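Local coordinates for glycerophosphodiester phosphodiesterase (Parabacteroides distasonis, PDB 3NO3), which belongs to the glycerophosphodiester phosphodiesterase family, has a TIM-barrel fold and binds a magnesium ion, at residues R11-T16 with S26-A30; Y36-V42 with R99-K105; P110-R114 with N139-E145; A117-V121 with E145-C150. All coordinates share one frame. Numbering follows the deposited sequence.

Contact 1 (R11-T16 with S26-A30); sequences RGYWKT and SLERA
The loop segment R11-T16 lies against helix segment S26-A30, closest at G12 and S26 with CA atoms 4.3 Å apart. R11 and G12 both have positive phi (62° and 74°). A CB on G12 would sit 2.2 Å from S26 OG, so only glycine fits. S26 takes the p rotamer, and its OG donates to R11 O at 2.7 Å. Y13 N donates to S26 O at 2.8 Å, an oxygen that also accepts A30 N at 2.9 Å. Y13 is t at chi1, with its CB 4.4 Å from A30 CB. R29 folds back through m, m, m, so that NH2 donates to T16 OG1 at 3.0 Å. Water 1 joins T16 OG1 (2.9 Å) and R29 NE (2.8 Å). R29 also bridges to E32, and Y13 OH bonds E227. This beta-alpha loop after the first barrel strand, 6-9, brings R11 to the metal site, where R11 N bonds E39 OE1. Helix 24-32 packs L27 and A30 on strand 37-44, and L27 also on helix 85-94.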
# COMPACT_ATOMS: atom_id res chain seq x y z
N ARG A 11 2.05 5.81 2.89
CA ARG A 11 3.32 6.43 2.40
C ARG A 11 4.45 6.40 3.45
O ARG A 11 5.35 7.22 3.42
CB ARG A 11 3.09 7.85 1.86
CG ARG A 11 2.01 7.86 0.76
CD ARG A 11 1.63 9.20 0.23
NE ARG A 11 0.44 9.08 -0.61
CZ ARG A 11 -0.19 10.10 -1.23
NH1 ARG A 11 0.26 11.35 -1.17
NH2 ARG A 11 -1.26 9.86 -1.94
N GLY A 12 4.35 5.46 4.38
CA GLY A 12 5.19 5.40 5.57
C GLY A 12 4.81 6.43 6.58
O GLY A 12 3.87 7.21 6.39
N TYR A 13 5.54 6.46 7.70
CA TYR A 13 5.24 7.48 8.69
C TYR A 13 5.96 8.75 8.27
O TYR A 13 7.12 8.97 8.61
CB TYR A 13 5.61 7.06 10.11
CG TYR A 13 5.14 7.98 11.24
CD1 TYR A 13 4.15 8.95 11.08
CD2 TYR A 13 5.66 7.81 12.52
CE1 TYR A 13 3.72 9.73 12.12
CE2 TYR A 13 5.22 8.60 13.58
CZ TYR A 13 4.24 9.56 13.37
OH TYR A 13 3.79 10.32 14.42
N TRP A 14 5.22 9.58 7.53
CA TRP A 14 5.74 10.80 6.94
C TRP A 14 5.40 12.07 7.70
O TRP A 14 6.13 13.03 7.55
CB TRP A 14 5.35 10.92 5.48
CG TRP A 14 3.92 11.10 5.22
CD1 TRP A 14 3.01 10.11 5.03
CD2 TRP A 14 3.21 12.33 5.07
NE1 TRP A 14 1.78 10.63 4.83
CE2 TRP A 14 1.86 12.00 4.82
CE3 TRP A 14 3.57 13.68 5.11
CZ2 TRP A 14 0.86 12.97 4.65
CZ3 TRP A 14 2.57 14.65 4.93
CH2 TRP A 14 1.23 14.29 4.71
N LYS A 15 4.34 12.08 8.53
CA LYS A 15 3.94 13.25 9.32
C LYS A 15 4.69 13.29 10.65
O LYS A 15 4.11 13.23 11.75
CB LYS A 15 2.42 13.28 9.50
CG LYS A 15 1.68 13.72 8.21
CD LYS A 15 0.18 13.98 8.45
CE LYS A 15 -0.11 15.30 9.23
NZ LYS A 15 0.25 16.48 8.42
N THR A 16 6.00 13.38 10.54
CA THR A 16 6.90 13.35 11.67
C THR A 16 8.23 14.02 11.24
O THR A 16 8.58 14.00 10.04
CB THR A 16 7.10 11.91 12.21
OG1 THR A 16 7.76 11.97 13.48
CG2 THR A 16 7.90 10.97 11.25
N SER A 26 10.45 7.55 6.10
CA SER A 26 9.05 7.20 6.45
C SER A 26 8.85 5.70 6.69
O SER A 26 8.10 5.31 7.59
CB SER A 26 8.03 7.78 5.45
OG SER A 26 7.97 7.09 4.18
N LEU A 27 9.57 4.88 5.92
CA LEU A 27 9.61 3.45 6.10
C LEU A 27 10.24 3.12 7.48
O LEU A 27 9.70 2.31 8.22
CB LEU A 27 10.42 2.80 4.98
CG LEU A 27 10.74 1.31 5.10
CD1 LEU A 27 9.48 0.49 5.11
CD2 LEU A 27 11.67 0.94 3.98
N GLU A 28 11.37 3.77 7.78
CA GLU A 28 12.05 3.56 9.08
C GLU A 28 11.18 3.97 10.25
O GLU A 28 11.08 3.24 11.25
CB GLU A 28 13.36 4.35 9.13
CG GLU A 28 14.48 3.87 8.18
CD GLU A 28 15.71 4.80 8.15
OE1 GLU A 28 15.61 5.99 8.54
OE2 GLU A 28 16.81 4.33 7.73
N ARG A 29 10.54 5.12 10.13
CA ARG A 29 9.68 5.60 11.20
C ARG A 29 8.42 4.73 11.39
O ARG A 29 7.99 4.51 12.54
CB ARG A 29 9.34 7.08 10.99
CG ARG A 29 10.54 8.01 11.07
CD ARG A 29 11.08 8.27 12.50
NE ARG A 29 10.12 9.01 13.29
CZ ARG A 29 9.43 8.59 14.35
NH1 ARG A 29 9.58 7.39 14.90
NH2 ARG A 29 8.56 9.42 14.89
N ALA A 30 7.83 4.22 10.31
CA ALA A 30 6.72 3.22 10.42
C ALA A 30 7.12 1.99 11.23
O ALA A 30 6.37 1.53 12.11
CB ALA A 30 6.21 2.80 9.04
O HOH W 1 10.64 11.80 13.24

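Contact 2 (Y36-V42 with R99-K105); sequences YGSEFDV and RLIFELK. With MG (magnesium ion), chain B.
Strands 37-42 and 99-104 run parallel, with axes 4.7 Å apart at 21°, as neighbours in the TIM barrel. G37 pairs with R99, and so on to V42 with L104. R99, I101, E103 and K105 donate their N atoms to O of Y36, S38, F40 and V42. R99, I101 and E103 accept back from S38, F40 and V42. The seven bonds span 2.8 to 3.0 Å, with E103 N to F40 O at 2.8 Å. S38, F40, V42, L100, F102 and L104 point to the face covered by helices 24-32, 85-94 and 110-126. F40 is p at chi1, which lays its ring over F102 CA, 4.3 Å from the centroid. V42 CG2 sits 3.9 Å from the F102 ring centroid. E39, I101, D41 and E103 share the other face, the magnesium site. E103 is extended (t, t), D41 is m, and E39 is t with chi2 at -98°. R11 N bonds E39 OE1, and N22 bonds D41 OD2. Waters 2 and 3 ligate the ion, each at 2.1 Å. Water 2 also donates to E39 OE1 (2.7 Å) and D41 OD2 (2.6 Å). Three of the ligands are carboxylate oxygens: E39 OE2 and D41 OD1 at 2.1 Å and E103 OE1 at 2.0 Å.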
# COMPACT_ATOMS: atom_id res chain seq x y z
N TYR A 36 1.71 -2.12 11.88
CA TYR A 36 1.59 -3.39 11.17
C TYR A 36 2.27 -3.34 9.80
O TYR A 36 3.05 -4.24 9.43
CB TYR A 36 0.11 -3.79 10.97
CG TYR A 36 -0.03 -5.05 10.11
CD1 TYR A 36 0.19 -6.31 10.66
CD2 TYR A 36 -0.34 -4.97 8.75
CE1 TYR A 36 0.10 -7.46 9.90
CE2 TYR A 36 -0.42 -6.13 7.97
CZ TYR A 36 -0.22 -7.35 8.55
OH TYR A 36 -0.28 -8.49 7.79
N GLY A 37 1.96 -2.30 9.04
CA GLY A 37 2.50 -2.12 7.72
C GLY A 37 2.87 -0.73 7.33
O GLY A 37 2.45 0.26 7.95
N SER A 38 3.71 -0.67 6.30
CA SER A 38 4.14 0.57 5.67
C SER A 38 3.80 0.49 4.18
O SER A 38 4.27 -0.41 3.48
CB SER A 38 5.63 0.81 5.87
OG SER A 38 5.94 2.21 5.75
N GLU A 39 2.98 1.43 3.72
CA GLU A 39 2.53 1.51 2.32
C GLU A 39 3.42 2.44 1.51
O GLU A 39 3.96 3.44 2.04
CB GLU A 39 1.06 1.94 2.27
CG GLU A 39 0.43 1.90 0.89
CD GLU A 39 0.38 3.23 0.15
OE1 GLU A 39 0.91 4.28 0.60
OE2 GLU A 39 -0.32 3.26 -0.91
N PHE A 40 3.60 2.07 0.25
CA PHE A 40 4.39 2.85 -0.67
C PHE A 40 3.93 2.63 -2.12
O PHE A 40 3.35 1.59 -2.43
CB PHE A 40 5.90 2.55 -0.44
CG PHE A 40 6.25 1.12 -0.59
CD1 PHE A 40 6.61 0.61 -1.83
CD2 PHE A 40 6.20 0.25 0.49
CE1 PHE A 40 6.91 -0.73 -1.96
CE2 PHE A 40 6.51 -1.08 0.35
CZ PHE A 40 6.87 -1.57 -0.88
N ASP A 41 4.20 3.63 -2.98
CA ASP A 41 3.71 3.67 -4.33
C ASP A 41 4.82 3.44 -5.35
O ASP A 41 5.89 4.05 -5.25
CB ASP A 41 3.05 5.00 -4.59
CG ASP A 41 2.02 5.32 -3.56
OD1 ASP A 41 1.03 4.56 -3.48
OD2 ASP A 41 2.12 6.34 -2.84
N VAL A 42 4.58 2.58 -6.32
CA VAL A 42 5.64 2.13 -7.25
C VAL A 42 5.26 2.40 -8.72
O VAL A 42 4.15 2.09 -9.13
CB VAL A 42 5.94 0.67 -7.03
CG1 VAL A 42 7.11 0.18 -8.00
CG2 VAL A 42 6.28 0.40 -5.53
N ARG A 99 5.15 -5.27 7.67
CA ARG A 99 4.57 -5.74 6.44
C ARG A 99 4.71 -4.64 5.37
O ARG A 99 4.54 -3.46 5.68
CB ARG A 99 3.09 -5.99 6.68
CG ARG A 99 2.45 -6.89 5.73
CD ARG A 99 2.74 -8.31 6.12
NE ARG A 99 2.15 -9.15 5.11
CZ ARG A 99 2.32 -10.45 5.02
NH1 ARG A 99 3.04 -11.13 5.94
NH2 ARG A 99 1.69 -11.09 4.03
N LEU A 100 5.01 -5.04 4.14
CA LEU A 100 5.22 -4.11 3.04
C LEU A 100 3.95 -4.06 2.20
O LEU A 100 3.56 -5.05 1.62
CB LEU A 100 6.45 -4.53 2.24
CG LEU A 100 7.74 -4.66 3.10
CD1 LEU A 100 8.88 -4.98 2.20
CD2 LEU A 100 8.03 -3.32 3.90
N ILE A 101 3.27 -2.90 2.19
CA ILE A 101 2.02 -2.72 1.47
C ILE A 101 2.36 -1.97 0.17
O ILE A 101 2.53 -0.78 0.15
CB ILE A 101 0.95 -1.98 2.31
CG1 ILE A 101 0.77 -2.61 3.71
CG2 ILE A 101 -0.36 -1.98 1.56
CD1 ILE A 101 0.43 -4.11 3.74
N PHE A 102 2.49 -2.73 -0.92
CA PHE A 102 3.13 -2.31 -2.16
C PHE A 102 2.00 -1.91 -3.08
O PHE A 102 1.28 -2.78 -3.57
CB PHE A 102 3.88 -3.56 -2.68
CG PHE A 102 4.73 -3.40 -3.93
CD1 PHE A 102 4.24 -2.94 -5.17
CD2 PHE A 102 6.05 -3.85 -3.90
CE1 PHE A 102 5.04 -2.89 -6.29
CE2 PHE A 102 6.85 -3.80 -5.02
CZ PHE A 102 6.36 -3.31 -6.20
N GLU A 103 1.81 -0.61 -3.29
CA GLU A 103 0.89 -0.13 -4.31
C GLU A 103 1.59 -0.03 -5.67
O GLU A 103 2.49 0.81 -5.83
CB GLU A 103 0.24 1.21 -3.95
CG GLU A 103 -0.77 1.60 -5.04
CD GLU A 103 -1.58 2.87 -4.78
OE1 GLU A 103 -1.64 3.38 -3.64
OE2 GLU A 103 -2.21 3.32 -5.74
N LEU A 104 1.18 -0.84 -6.64
CA LEU A 104 1.65 -0.59 -8.02
C LEU A 104 0.71 0.47 -8.64
O LEU A 104 -0.52 0.26 -8.74
CB LEU A 104 1.67 -1.84 -8.89
CG LEU A 104 2.34 -1.74 -10.25
CD1 LEU A 104 3.88 -1.32 -10.12
CD2 LEU A 104 2.14 -3.08 -11.05
N LYS A 105 1.29 1.58 -9.05
CA LYS A 105 0.55 2.65 -9.75
C LYS A 105 0.06 2.16 -11.10
O LYS A 105 0.63 1.23 -11.68
CB LYS A 105 1.43 3.86 -9.93
CG LYS A 105 1.88 4.52 -8.62
CD LYS A 105 0.74 5.23 -7.86
CE LYS A 105 0.06 6.38 -8.65
NZ LYS A 105 -0.63 7.30 -7.69
MG MG B . -0.75 4.68 -2.41
O HOH W 2 0.18 6.16 -1.16
O HOH W 3 -1.32 6.34 -3.63

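Contact 3 (P110-R114 with N139-E145); sequences PERNR and NMDACKE
This is a helix-helix contact on the outer layer of the barrel, between the N-terminal turns of helices 110-126 and 140-149. The segment axes come within 8.0 Å and cross at -40°. The closest CA pairs are N113 with A142 (5.0 Å) and P110 with D141 (5.5 Å). N139 is the N-cap of the second helix. Its chi1 is t, and OD1 accepts from A142 N at 2.9 Å. N113, in the m rotamer, points into the interface. Its CG lies 3.2 Å from N139 OD1 and its CB 3.9 Å from A142 N. The N113 amide bonds outside the pair, OD1 to H107 N and ND2 to T109 O. P110 CG touches D141 OD2 at 3.5 Å. R114 reaches toward D141 at the edge of the contact. Its NH1 makes a long salt bridge to D141 OD1 at 3.6 Å. Water 4 accepts from R114 NH1 (3.0 Å) and donates to D141 O (2.7 Å). E145, t at chi1 and p at chi2, closes the far end with CG 3.7 Å from R114 O, while its carboxylate pairs with R148. No direct hydrogen bond joins the segments. Such side-by-side packing of successive helices is characteristic of the helical layer of a TIM barrel.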
# COMPACT_ATOMS: atom_id res chain seq x y z
N PRO A 110 -3.07 -2.14 -20.65
CA PRO A 110 -3.10 -3.40 -19.88
C PRO A 110 -1.76 -4.18 -19.94
O PRO A 110 -1.27 -4.62 -18.90
CB PRO A 110 -4.21 -4.16 -20.58
CG PRO A 110 -5.19 -3.04 -20.95
CD PRO A 110 -4.27 -2.02 -21.51
N GLU A 111 -1.18 -4.29 -21.14
CA GLU A 111 0.13 -4.96 -21.30
C GLU A 111 1.26 -4.32 -20.47
O GLU A 111 2.03 -5.05 -19.82
CB GLU A 111 0.50 -5.12 -22.76
CG GLU A 111 -0.38 -6.16 -23.42
CD GLU A 111 -0.11 -6.42 -24.91
OE1 GLU A 111 0.15 -5.51 -25.74
OE2 GLU A 111 -0.20 -7.61 -25.25
N ARG A 112 1.30 -2.99 -20.37
CA ARG A 112 2.31 -2.31 -19.54
C ARG A 112 2.10 -2.53 -18.06
O ARG A 112 3.09 -2.74 -17.30
CB ARG A 112 2.41 -0.82 -19.88
CG ARG A 112 3.58 -0.08 -19.29
CD ARG A 112 4.94 -0.67 -19.72
NE ARG A 112 6.02 0.21 -19.33
CZ ARG A 112 7.29 -0.09 -19.48
NH1 ARG A 112 7.65 -1.24 -20.06
NH2 ARG A 112 8.20 0.77 -19.10
N ASN A 113 0.84 -2.54 -17.62
CA ASN A 113 0.52 -2.93 -16.25
C ASN A 113 0.98 -4.33 -15.94
O ASN A 113 1.54 -4.54 -14.84
CB ASN A 113 -0.95 -2.76 -15.93
CG ASN A 113 -1.31 -1.31 -15.70
OD1 ASN A 113 -0.96 -0.79 -14.65
ND2 ASN A 113 -1.96 -0.66 -16.66
N ARG A 114 0.80 -5.27 -16.88
CA ARG A 114 1.31 -6.64 -16.67
C ARG A 114 2.81 -6.71 -16.55
O ARG A 114 3.34 -7.43 -15.68
CB ARG A 114 0.86 -7.58 -17.76
CG ARG A 114 -0.62 -7.86 -17.65
CD ARG A 114 -1.07 -9.05 -18.53
NE ARG A 114 -1.58 -8.58 -19.80
CZ ARG A 114 -2.83 -8.14 -20.05
NH1 ARG A 114 -3.79 -8.08 -19.11
NH2 ARG A 114 -3.11 -7.73 -21.27
N ASN A 139 -5.43 -0.57 -10.58
CA ASN A 139 -5.50 -1.12 -11.91
C ASN A 139 -5.82 -2.59 -11.90
O ASN A 139 -5.06 -3.40 -11.34
CB ASN A 139 -4.15 -0.91 -12.64
CG ASN A 139 -4.26 -1.26 -14.11
OD1 ASN A 139 -4.06 -2.42 -14.50
ND2 ASN A 139 -4.64 -0.27 -14.93
N MSE A 140 -6.87 -2.96 -12.61
CA MSE A 140 -7.32 -4.34 -12.60
C MSE A 140 -6.38 -5.28 -13.33
O MSE A 140 -6.19 -6.41 -12.90
CB MSE A 140 -8.71 -4.44 -13.23
CG MSE A 140 -9.31 -5.85 -13.26
SE MSE A 140 -9.32 -6.80 -11.55
CE MSE A 140 -10.81 -5.84 -10.79
N ASP A 141 -5.76 -4.80 -14.41
CA ASP A 141 -4.77 -5.63 -15.16
C ASP A 141 -3.54 -5.94 -14.30
O ASP A 141 -3.06 -7.09 -14.30
CB ASP A 141 -4.41 -4.99 -16.51
CG ASP A 141 -5.65 -4.76 -17.38
OD1 ASP A 141 -6.24 -5.78 -17.78
OD2 ASP A 141 -6.03 -3.61 -17.63
N ALA A 142 -3.08 -4.96 -13.50
CA ALA A 142 -1.99 -5.18 -12.56
C ALA A 142 -2.37 -6.23 -11.50
O ALA A 142 -1.61 -7.13 -11.26
CB ALA A 142 -1.57 -3.87 -11.86
N CYS A 143 -3.52 -6.04 -10.86
CA CYS A 143 -4.03 -6.97 -9.83
C CYS A 143 -4.13 -8.40 -10.37
O CYS A 143 -3.69 -9.32 -9.73
CB CYS A 143 -5.40 -6.53 -9.34
SG CYS A 143 -5.42 -4.95 -8.40
N LYS A 144 -4.70 -8.56 -11.56
CA LYS A 144 -4.87 -9.91 -12.12
C LYS A 144 -3.52 -10.61 -12.36
O LYS A 144 -3.36 -11.82 -12.09
CB LYS A 144 -5.69 -9.85 -13.42
CG LYS A 144 -7.22 -9.66 -13.24
CD LYS A 144 -7.89 -9.48 -14.63
CE LYS A 144 -9.37 -9.64 -14.59
NZ LYS A 144 -9.91 -9.35 -15.96
N GLU A 145 -2.53 -9.84 -12.81
CA GLU A 145 -1.18 -10.39 -12.99
C GLU A 145 -0.51 -10.73 -11.68
O GLU A 145 0.12 -11.77 -11.58
CB GLU A 145 -0.32 -9.41 -13.81
CG GLU A 145 1.01 -9.99 -14.32
CD GLU A 145 0.88 -11.16 -15.29
OE1 GLU A 145 -0.23 -11.62 -15.63
OE2 GLU A 145 1.95 -11.67 -15.71
O HOH W 4 -3.55 -8.86 -16.27

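Contact 4 (A117-V121 with E145-C150); sequences ARLSV and EFIRLC
Two neighbouring helices of the TIM-barrel outer layer, 110-126 and 140-149, pack here with F146 and L149 set against A117, S120 and V121. The axes of segments 117-121 and 145-149 approach to 9.6 Å and cross at -46°. The nearest CA atoms are those of A117 and F146, 6.1 Å apart. F146 is the main bump. It is m at chi1, which reaches its ring across to the first helix. A117 CB lies over one ring face, 3.9 Å from the centroid and 11° off the normal, a CH-pi contact. S120 CB (3.9 Å from F146 CE1) and V121 CG2 (3.6 Å from F146 CD1) meet the ring edge. The hollow for F146 is thus formed by A117, S120 and V121. The same ring stacks on Y135 and touches L104 of strand 99-104, so it also packs on the barrel wall. L149, m then t, is a second bump: its CD1 fits between R118 CA (3.7 Å) and V121 CG2 (4.0 Å). A117 CB meets E145 CB at 3.9 Å. The polar side is water-linked: water 5 accepts from R118 NH1 (2.9 Å) and donates to E145 OE2 (2.8 Å). R118 also bridges to D115, and E145 is held by R148, with NH2 2.6 Å from E145 OE2. At the end of the second helix, C150 SG lies 3.7 Å from V121 CG1.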
# COMPACT_ATOMS: atom_id res chain seq x y z
N ALA A 117 3.84 -5.33 -13.16
CA ALA A 117 3.56 -6.32 -12.13
C ALA A 117 4.56 -7.51 -12.15
O ALA A 117 5.04 -7.91 -11.10
CB ALA A 117 2.13 -6.81 -12.23
N ARG A 118 4.85 -8.03 -13.33
CA ARG A 118 5.88 -9.07 -13.45
C ARG A 118 7.23 -8.60 -12.89
O ARG A 118 7.85 -9.32 -12.09
CB ARG A 118 6.04 -9.49 -14.92
CG ARG A 118 7.00 -10.69 -15.09
CD ARG A 118 7.35 -11.08 -16.51
NE ARG A 118 7.99 -9.96 -17.21
CZ ARG A 118 7.39 -9.11 -18.06
NH1 ARG A 118 6.08 -9.20 -18.38
NH2 ARG A 118 8.11 -8.13 -18.60
N LEU A 119 7.67 -7.40 -13.27
CA LEU A 119 8.98 -6.91 -12.81
C LEU A 119 8.98 -6.64 -11.30
O LEU A 119 10.02 -6.79 -10.64
CB LEU A 119 9.46 -5.70 -13.61
CG LEU A 119 9.84 -5.93 -15.07
CD1 LEU A 119 10.02 -4.58 -15.81
CD2 LEU A 119 11.08 -6.73 -15.26
N SER A 120 7.83 -6.21 -10.77
CA SER A 120 7.65 -6.01 -9.34
C SER A 120 7.81 -7.32 -8.58
O SER A 120 8.61 -7.41 -7.65
CB SER A 120 6.28 -5.42 -9.01
OG SER A 120 6.16 -4.08 -9.44
N VAL A 121 7.15 -8.37 -9.06
CA VAL A 121 7.24 -9.69 -8.43
C VAL A 121 8.67 -10.25 -8.49
O VAL A 121 9.15 -10.75 -7.47
CB VAL A 121 6.26 -10.70 -9.12
CG1 VAL A 121 6.58 -12.18 -8.71
CG2 VAL A 121 4.81 -10.25 -8.77
N GLU A 145 -2.53 -9.84 -12.81
CA GLU A 145 -1.18 -10.39 -12.99
C GLU A 145 -0.51 -10.73 -11.68
O GLU A 145 0.12 -11.77 -11.58
CB GLU A 145 -0.32 -9.41 -13.81
CG GLU A 145 1.01 -9.99 -14.32
CD GLU A 145 0.88 -11.16 -15.29
OE1 GLU A 145 -0.23 -11.62 -15.63
OE2 GLU A 145 1.95 -11.67 -15.71
N PHE A 146 -0.66 -9.90 -10.64
CA PHE A 146 -0.16 -10.31 -9.31
C PHE A 146 -0.82 -11.60 -8.78
O PHE A 146 -0.16 -12.52 -8.30
CB PHE A 146 -0.39 -9.19 -8.27
CG PHE A 146 0.55 -8.02 -8.38
CD1 PHE A 146 1.94 -8.19 -8.33
CD2 PHE A 146 0.04 -6.73 -8.43
CE1 PHE A 146 2.81 -7.09 -8.38
CE2 PHE A 146 0.90 -5.62 -8.54
CZ PHE A 146 2.29 -5.81 -8.49
N ILE A 147 -2.13 -11.70 -8.95
CA ILE A 147 -2.87 -12.91 -8.55
C ILE A 147 -2.33 -14.15 -9.32
O ILE A 147 -2.07 -15.20 -8.71
CB ILE A 147 -4.40 -12.69 -8.76
CG1 ILE A 147 -4.95 -11.67 -7.74
CG2 ILE A 147 -5.20 -14.04 -8.64
CD1 ILE A 147 -6.29 -11.04 -8.16
N ARG A 148 -2.15 -14.01 -10.63
CA ARG A 148 -1.68 -15.10 -11.49
C ARG A 148 -0.25 -15.53 -11.12
O ARG A 148 0.03 -16.71 -11.02
CB ARG A 148 -1.71 -14.69 -12.97
CG ARG A 148 -1.36 -15.81 -13.95
CD ARG A 148 -1.27 -15.28 -15.39
NE ARG A 148 -0.05 -14.54 -15.66
CZ ARG A 148 1.16 -15.07 -15.88
NH1 ARG A 148 1.38 -16.39 -15.82
NH2 ARG A 148 2.21 -14.27 -16.15
N LEU A 149 0.63 -14.56 -10.94
CA LEU A 149 2.02 -14.83 -10.63
C LEU A 149 2.24 -15.32 -9.20
O LEU A 149 3.14 -16.13 -8.98
CB LEU A 149 2.88 -13.57 -10.84
CG LEU A 149 3.09 -13.15 -12.29
CD1 LEU A 149 3.77 -11.87 -12.31
CD2 LEU A 149 3.95 -14.22 -13.06
N CYS A 150 1.44 -14.81 -8.26
CA CYS A 150 1.60 -15.07 -6.85
C CYS A 150 0.28 -15.53 -6.23
O CYS A 150 -0.33 -14.79 -5.42
CB CYS A 150 2.10 -13.84 -6.13
SG CYS A 150 3.70 -13.30 -6.73
O HOH W 5 3.90 -10.85 -17.52

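In the fold
Along the chain come contacts 1 and 2, then 3 and 4, whose segments alternate. Contact 2 is central, about 3 Å from the chain centre. Contact 1 lies about 12 Å from it between centres, and its R11 N meets E39 OE1 of contact 2 at the metal site. Contacts 3 and 4 share helices 110-126 and 140-149 and residue E145, centres about 9 Å apart. Their centres lie about 17 and 15 Å from that of contact 2. L104 of strand 99-104 touches both. Contact 1 lies across the chain centre from them, about 28 and 26 Å between centres. The strands carrying the metal ligands are thus flanked by separate parts of the helical layer.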